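Local coordinates for uncharacterized lipoprotein GfcB (Escherichia coli K12, PDB 2IN5) that is of unknown function but, as a predicted lipoprotein and group 4 capsule protein B homolog, probably acts at the cell membrane in capsule polysaccharide production, at residues H72-L76 with Q175-Q181; S127-A133 with V149-T155. All coordinates share one frame; numbering follows the deposited sequence.

Interaction 1: H72-L76 with Q175-Q181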
loop_
_atom_site.group_PDB
_atom_site.type_symbol
_atom_site.label_atom_id
_atom_site.label_comp_id
_atom_site.label_asym_id
_atom_site.label_seq_id
_atom_site.Cartn_x
_atom_site.Cartn_y
_atom_site.Cartn_z
ATOM N N HIS A 72 10.433 7.147 4.733
ATOM C CA HIS A 72 11.032 7.620 3.510
ATOM C C HIS A 72 12.482 7.896 3.858
ATOM O O HIS A 72 12.796 8.799 4.638
ATOM C CB HIS A 72 10.392 8.873 2.930
ATOM C CG HIS A 72 11.047 9.292 1.653
ATOM N ND1 HIS A 72 12.221 10.016 1.630
ATOM C CD2 HIS A 72 10.800 8.940 0.371
ATOM C CE1 HIS A 72 12.669 10.085 0.391
ATOM N NE2 HIS A 72 11.827 9.438 -0.392
ATOM N N ASN A 73 13.359 7.080 3.287
ATOM C CA ASN A 73 14.791 7.167 3.530
ATOM C C ASN A 73 15.155 7.313 5.004
ATOM O O ASN A 73 15.807 8.287 5.412
ATOM C CB ASN A 73 15.425 8.303 2.726
ATOM C CG ASN A 73 16.867 7.999 2.369
ATOM O OD1 ASN A 73 17.211 6.843 2.136
ATOM N ND2 ASN A 73 17.711 9.026 2.310
ATOM N N GLY A 74 14.719 6.329 5.792
ATOM C CA GLY A 74 15.017 6.299 7.214
ATOM C C GLY A 74 14.159 7.163 8.114
ATOM O O GLY A 74 14.176 6.985 9.337
ATOM N N ARG A 75 13.423 8.101 7.521
ATOM C CA ARG A 75 12.560 8.996 8.285
ATOM C C ARG A 75 11.224 8.333 8.565
ATOM O O ARG A 75 10.572 7.819 7.653
ATOM C CB ARG A 75 12.301 10.299 7.518
ATOM C CG ARG A 75 11.426 11.292 8.282
ATOM C CD ARG A 75 12.166 11.880 9.473
ATOM N NE ARG A 75 13.137 12.879 9.053
ATOM C CZ ARG A 75 13.897 13.595 9.878
ATOM N NH1 ARG A 75 13.818 13.429 11.192
ATOM N NH2 ARG A 75 14.732 14.501 9.377
ATOM N N LEU A 76 10.812 8.355 9.824
ATOM C CA LEU A 76 9.537 7.767 10.206
ATOM C C LEU A 76 8.432 8.783 9.929
ATOM O O LEU A 76 8.457 9.907 10.451
ATOM C CB LEU A 76 9.545 7.395 11.684
ATOM C CG LEU A 76 8.301 6.619 12.103
ATOM C CD1 LEU A 76 8.219 5.306 11.320
ATOM C CD2 LEU A 76 8.353 6.357 13.591
ATOM N N GLN A 175 21.406 6.385 0.536
ATOM C CA GLN A 175 20.478 5.559 1.302
ATOM C C GLN A 175 20.839 5.524 2.778
ATOM O O GLN A 175 21.984 5.289 3.124
ATOM C CB GLN A 175 20.460 4.117 0.776
ATOM C CG GLN A 175 19.722 3.154 1.726
ATOM C CD GLN A 175 19.871 1.689 1.351
ATOM O OE1 GLN A 175 20.971 1.213 1.081
ATOM N NE2 GLN A 175 18.763 0.963 1.358
ATOM N N VAL A 176 19.855 5.758 3.638
ATOM C CA VAL A 176 20.064 5.712 5.080
ATOM C C VAL A 176 20.105 4.220 5.437
ATOM O O VAL A 176 19.218 3.464 5.045
ATOM C CB VAL A 176 18.897 6.426 5.817
ATOM C CG1 VAL A 176 18.952 6.158 7.322
ATOM C CG2 VAL A 176 18.973 7.925 5.546
ATOM N N ARG A 177 21.148 3.793 6.145
ATOM C CA ARG A 177 21.282 2.388 6.511
ATOM C C ARG A 177 20.956 2.147 7.971
ATOM O O ARG A 177 20.777 1.010 8.405
ATOM C CB ARG A 177 22.699 1.879 6.216
ATOM C CG ARG A 177 23.062 1.809 4.745
ATOM C CD ARG A 177 22.068 0.981 3.941
ATOM N NE ARG A 177 22.000 -0.426 4.339
ATOM C CZ ARG A 177 22.944 -1.332 4.100
ATOM N NH1 ARG A 177 24.055 -0.992 3.455
ATOM N NH2 ARG A 177 22.767 -2.583 4.498
ATOM N N GLN A 178 20.893 3.223 8.734
ATOM C CA GLN A 178 20.572 3.130 10.150
ATOM C C GLN A 178 20.063 4.485 10.598
ATOM O O GLN A 178 20.517 5.512 10.113
ATOM C CB GLN A 178 21.809 2.741 10.971
ATOM C CG GLN A 178 21.514 2.643 12.453
ATOM C CD GLN A 178 22.659 2.071 13.267
ATOM O OE1 GLN A 178 23.486 2.809 13.804
ATOM N NE2 GLN A 178 22.717 0.748 13.355
ATOM N N SER A 179 19.111 4.492 11.517
ATOM C CA SER A 179 18.575 5.754 11.998
ATOM C C SER A 179 18.105 5.648 13.439
ATOM O O SER A 179 17.678 4.583 13.875
ATOM C CB SER A 179 17.402 6.182 11.119
ATOM O OG SER A 179 16.329 5.268 11.255
ATOM N N ARG A 180 18.221 6.746 14.177
ATOM C CA ARG A 180 17.748 6.797 15.551
ATOM C C ARG A 180 16.912 8.066 15.646
ATOM O O ARG A 180 17.419 9.162 15.391
ATOM C CB ARG A 180 18.899 6.884 16.557
ATOM C CG ARG A 180 19.954 5.789 16.427
ATOM C CD ARG A 180 20.378 5.263 17.791
ATOM N NE ARG A 180 20.578 6.335 18.762
ATOM C CZ ARG A 180 21.597 7.191 18.753
ATOM N NH1 ARG A 180 22.537 7.112 17.818
ATOM N NH2 ARG A 180 21.673 8.137 19.684
ATOM N N GLN A 181 15.638 7.922 16.008
ATOM C CA GLN A 181 14.739 9.071 16.124
ATOM C C GLN A 181 13.602 8.821 17.099
ATOM O O GLN A 181 13.406 7.709 17.557
ATOM C CB GLN A 181 14.158 9.422 14.748
ATOM C CG GLN A 181 13.243 8.359 14.166
ATOM C CD GLN A 181 13.102 8.476 12.658
ATOM O OE1 GLN A 181 12.644 9.497 12.129
ATOM N NE2 GLN A 181 13.508 7.430 11.955
HETATM O O HOH W 1 12.023 11.690 13.113
#

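Interaction 2: S127-A133 with V149-T155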
loop_
_atom_site.group_PDB
_atom_site.type_symbol
_atom_site.label_atom_id
_atom_site.label_comp_id
_atom_site.label_asym_id
_atom_site.label_seq_id
_atom_site.Cartn_x
_atom_site.Cartn_y
_atom_site.Cartn_z
ATOM N N SER A 127 11.282 21.849 14.752
ATOM C CA SER A 127 12.244 22.534 13.913
ATOM C C SER A 127 13.603 21.931 14.241
ATOM O O SER A 127 13.978 21.823 15.409
ATOM C CB SER A 127 12.226 24.037 14.205
ATOM O OG SER A 127 12.355 24.283 15.592
ATOM N N SER A 128 14.334 21.525 13.212
ATOM C CA SER A 128 15.645 20.914 13.415
ATOM C C SER A 128 16.692 21.388 12.421
ATOM O O SER A 128 16.375 21.973 11.385
ATOM C CB SER A 128 15.544 19.393 13.305
ATOM O OG SER A 128 15.189 19.011 11.986
ATOM N N THR A 129 17.948 21.114 12.754
ATOM C CA THR A 129 19.071 21.470 11.901
ATOM C C THR A 129 20.012 20.273 11.834
ATOM O O THR A 129 20.290 19.627 12.848
ATOM C CB THR A 129 19.841 22.703 12.449
ATOM O OG1 THR A 129 20.505 22.355 13.669
ATOM C CG2 THR A 129 18.884 23.853 12.714
ATOM N N PHE A 130 20.487 19.962 10.636
ATOM C CA PHE A 130 21.394 18.836 10.463
ATOM C C PHE A 130 22.840 19.244 10.702
ATOM O O PHE A 130 23.281 20.291 10.236
ATOM C CB PHE A 130 21.249 18.250 9.060
ATOM C CG PHE A 130 20.066 17.336 8.901
ATOM C CD1 PHE A 130 20.204 16.128 8.236
ATOM C CD2 PHE A 130 18.816 17.680 9.407
ATOM C CE1 PHE A 130 19.121 15.270 8.073
ATOM C CE2 PHE A 130 17.726 16.829 9.249
ATOM C CZ PHE A 130 17.884 15.619 8.580
ATOM N N SER A 131 23.574 18.415 11.433
ATOM C CA SER A 131 24.968 18.707 11.728
ATOM C C SER A 131 25.824 17.485 11.355
ATOM O O SER A 131 25.602 16.379 11.865
ATOM C CB SER A 131 25.108 19.068 13.217
ATOM O OG SER A 131 26.363 19.667 13.522
ATOM N N PHE A 132 26.777 17.690 10.442
ATOM C CA PHE A 132 27.660 16.615 9.981
ATOM C C PHE A 132 28.557 16.181 11.128
ATOM O O PHE A 132 29.358 16.965 11.643
ATOM C CB PHE A 132 28.508 17.079 8.792
ATOM C CG PHE A 132 29.329 15.981 8.172
ATOM C CD1 PHE A 132 28.710 14.883 7.575
ATOM C CD2 PHE A 132 30.720 16.015 8.225
ATOM C CE1 PHE A 132 29.465 13.833 7.049
ATOM C CE2 PHE A 132 31.484 14.970 7.702
ATOM C CZ PHE A 132 30.855 13.877 7.113
ATOM N N ALA A 133 28.402 14.925 11.530
ATOM C CA ALA A 133 29.158 14.366 12.640
ATOM C C ALA A 133 30.373 13.576 12.167
ATOM O O ALA A 133 31.138 13.051 12.977
ATOM C CB ALA A 133 28.246 13.484 13.480
ATOM N N VAL A 149 27.743 10.472 8.830
ATOM C CA VAL A 149 26.918 10.528 10.024
ATOM C C VAL A 149 26.307 11.911 10.185
ATOM O O VAL A 149 27.019 12.895 10.358
ATOM C CB VAL A 149 27.734 10.200 11.292
ATOM C CG1 VAL A 149 26.832 10.261 12.512
ATOM C CG2 VAL A 149 28.367 8.822 11.162
ATOM N N TRP A 150 24.983 11.985 10.118
ATOM C CA TRP A 150 24.289 13.253 10.272
ATOM C C TRP A 150 23.532 13.302 11.593
ATOM O O TRP A 150 22.754 12.408 11.900
ATOM C CB TRP A 150 23.313 13.450 9.125
ATOM C CG TRP A 150 23.956 13.851 7.845
ATOM C CD1 TRP A 150 24.154 13.074 6.739
ATOM C CD2 TRP A 150 24.438 15.150 7.516
ATOM N NE1 TRP A 150 24.724 13.816 5.732
ATOM C CE2 TRP A 150 24.908 15.097 6.184
ATOM C CE3 TRP A 150 24.516 16.361 8.218
ATOM C CZ2 TRP A 150 25.445 16.210 5.538
ATOM C CZ3 TRP A 150 25.052 17.463 7.578
ATOM C CH2 TRP A 150 25.510 17.381 6.245
ATOM N N GLN A 151 23.778 14.353 12.366
ATOM C CA GLN A 151 23.122 14.557 13.650
ATOM C C GLN A 151 22.076 15.658 13.523
ATOM O O GLN A 151 22.426 16.819 13.312
ATOM C CB GLN A 151 24.141 14.981 14.696
ATOM C CG GLN A 151 25.189 13.935 14.962
ATOM C CD GLN A 151 24.787 12.997 16.066
ATOM O OE1 GLN A 151 23.610 12.667 16.217
ATOM N NE2 GLN A 151 25.769 12.542 16.843
ATOM N N GLU A 152 20.803 15.297 13.662
ATOM C CA GLU A 152 19.707 16.252 13.569
ATOM C C GLU A 152 19.297 16.765 14.945
ATOM O O GLU A 152 18.753 16.016 15.769
ATOM C CB GLU A 152 18.501 15.603 12.882
ATOM C CG GLU A 152 17.232 16.450 12.877
ATOM C CD GLU A 152 16.045 15.737 12.231
ATOM O OE1 GLU A 152 15.705 14.617 12.675
ATOM O OE2 GLU A 152 15.440 16.294 11.281
ATOM N N GLU A 153 19.573 18.040 15.197
ATOM C CA GLU A 153 19.206 18.666 16.466
ATOM C C GLU A 153 17.768 19.165 16.333
ATOM O O GLU A 153 17.488 20.097 15.578
ATOM C CB GLU A 153 20.152 19.835 16.782
ATOM C CG GLU A 153 21.620 19.422 16.957
ATOM C CD GLU A 153 21.804 18.309 17.996
ATOM O OE1 GLU A 153 21.317 18.471 19.144
ATOM O OE2 GLU A 153 22.441 17.277 17.665
ATOM N N VAL A 154 16.852 18.537 17.059
ATOM C CA VAL A 154 15.454 18.932 16.971
ATOM C C VAL A 154 14.967 19.639 18.228
ATOM O O VAL A 154 15.382 19.320 19.344
ATOM C CB VAL A 154 14.525 17.705 16.712
ATOM C CG1 VAL A 154 13.138 18.178 16.333
ATOM C CG2 VAL A 154 15.101 16.821 15.619
ATOM N N THR A 155 14.109 20.630 18.033
ATOM C CA THR A 155 13.519 21.356 19.148
ATOM C C THR A 155 12.031 21.500 18.844
ATOM O O THR A 155 11.644 21.817 17.714
ATOM C CB THR A 155 14.154 22.777 19.365
ATOM O OG1 THR A 155 13.960 23.584 18.199
ATOM C CG2 THR A 155 15.648 22.669 19.667
#

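Interaction 1: H72-L76 with Q175-Q181
Val176 packs tightly against the turn of Asn73 and Gly74. Its CG2 comes within 3.2 Å of Asn73 O and also touches the Asn73 amide, while CG1 lies 3.9 Å from Gly74 CA. CG1 stands anti to the backbone N (chi1 169°), which leaves CG2 beside that N and next to the turn. Val176 N donates a nearly straight bond of 3.2 Å to Asn73 OD1, entering from above the carbonyl plane; Asn73 ND2 is taken up by Leu97 O and Gly174 O. This Asn-Gly pair forms a type I' turn, the classic two-residue tip of a beta hairpin, with His72 and Arg75 bonded in both directions through their backbones. Gly74 has positive phi, and a CB on it would run into Val176 CG1. Farther on, the Gln181 amide ties the turn to the start of strand 75-80: NE2 gives a 2.7 Å bond to Gly74 O, in the carbonyl plane and close to its own amide plane, and OE1 receives Leu76 N at 3.2 Å from above the plane. With an alanine here, Leu76 N would probably lose its acceptor and Gly74 O its bond from NE2. The contact is looser beside Arg75, whose CD lies 3.6 Å from Gln181 OE1 and whose NH1 meets a water at the guanidinium edge; Glu152 and Asp95 hold the charge. Arg180, on the far side of the strand, is turned away from the hairpin and exposed to solvent.

Interaction 2: S127-A133 with V149-T155
Ser127 pairs with Thr155 through backbone bonds in both directions, and on the partly exposed face their hydroxyls add a weak contact, Ser127 OG to Thr155 OG1 at 3.1 Å. Ser128 points to the face that carries Phe130 and Glu152, where its CB rests 3.5 Å from Val154 CG2. Its OG donates to Glu152 OE2 at 2.8 Å, meeting the carboxylate from above its plane; Arg111 holds the same hydroxyl. Thr129 again bonds both ways with Glu153 in the backbone. Phe130 lies beside Glu152, whose CB sits over one ring face, offset toward the rim, 4.3 Å from the centroid in a CH-pi contact. The Glu152 chain is extended, CG anti to N (chi1 173°), and carries the carboxylate past the ring to Ser128, with its plane 77° from that of the ring. The buried carboxylate is salt-bridged through OE1 to Arg75, which probably offsets its charge, and Asn165 also binds OE1. Phe130 CB also packs against Trp150 CE3 at 3.9 Å. Ser131 and Gln151 form a hydrogen-bonded pair, and Ser131 N lies in the indole plane at the edge of Trp150. Phe132 crosses the indole in an edge-to-face stack: centroids are 5.3 Å apart, planes at 67°, CD1 above the Trp150 face, and CB lies over the same six-membered ring. Ala133 closes the run, N bonding to Val149 O at 2.7 Å and CB touching Val149 CG1 and Gln151 CG. The two antiparallel arms of this beta hairpin are flanked by strand 108-117 beside 120-140 and by strand 161-170 beside 143-156, while the loop residues Pro96, Leu97 and Ile103 cover Phe130.

Interactions 1 and 2 have centres about 13 Å apart and meet through Arg75. From the end of the turn, where strand 75-80 starts, its guanidinium reaches the face of the 127-133/149-155 pair that carries Phe130 and Glu152, where NH1 forms a salt bridge of 2.7 Å with Glu152 OE1 and NH2 packs 3.4 Å from Phe130 CZ. Glu152 accepts the Ser128 hydroxyl on OE2 and pairs with Arg75 on OE1, the arginine whose CD lies against Gln181. Strand 161-170 lies between strands 143-156 and 176-182, so it too joins the contacts; Phe167 touches both Arg75 and Glu152. No ligand or active site is established here, so the common ground is a charged network inside the fold.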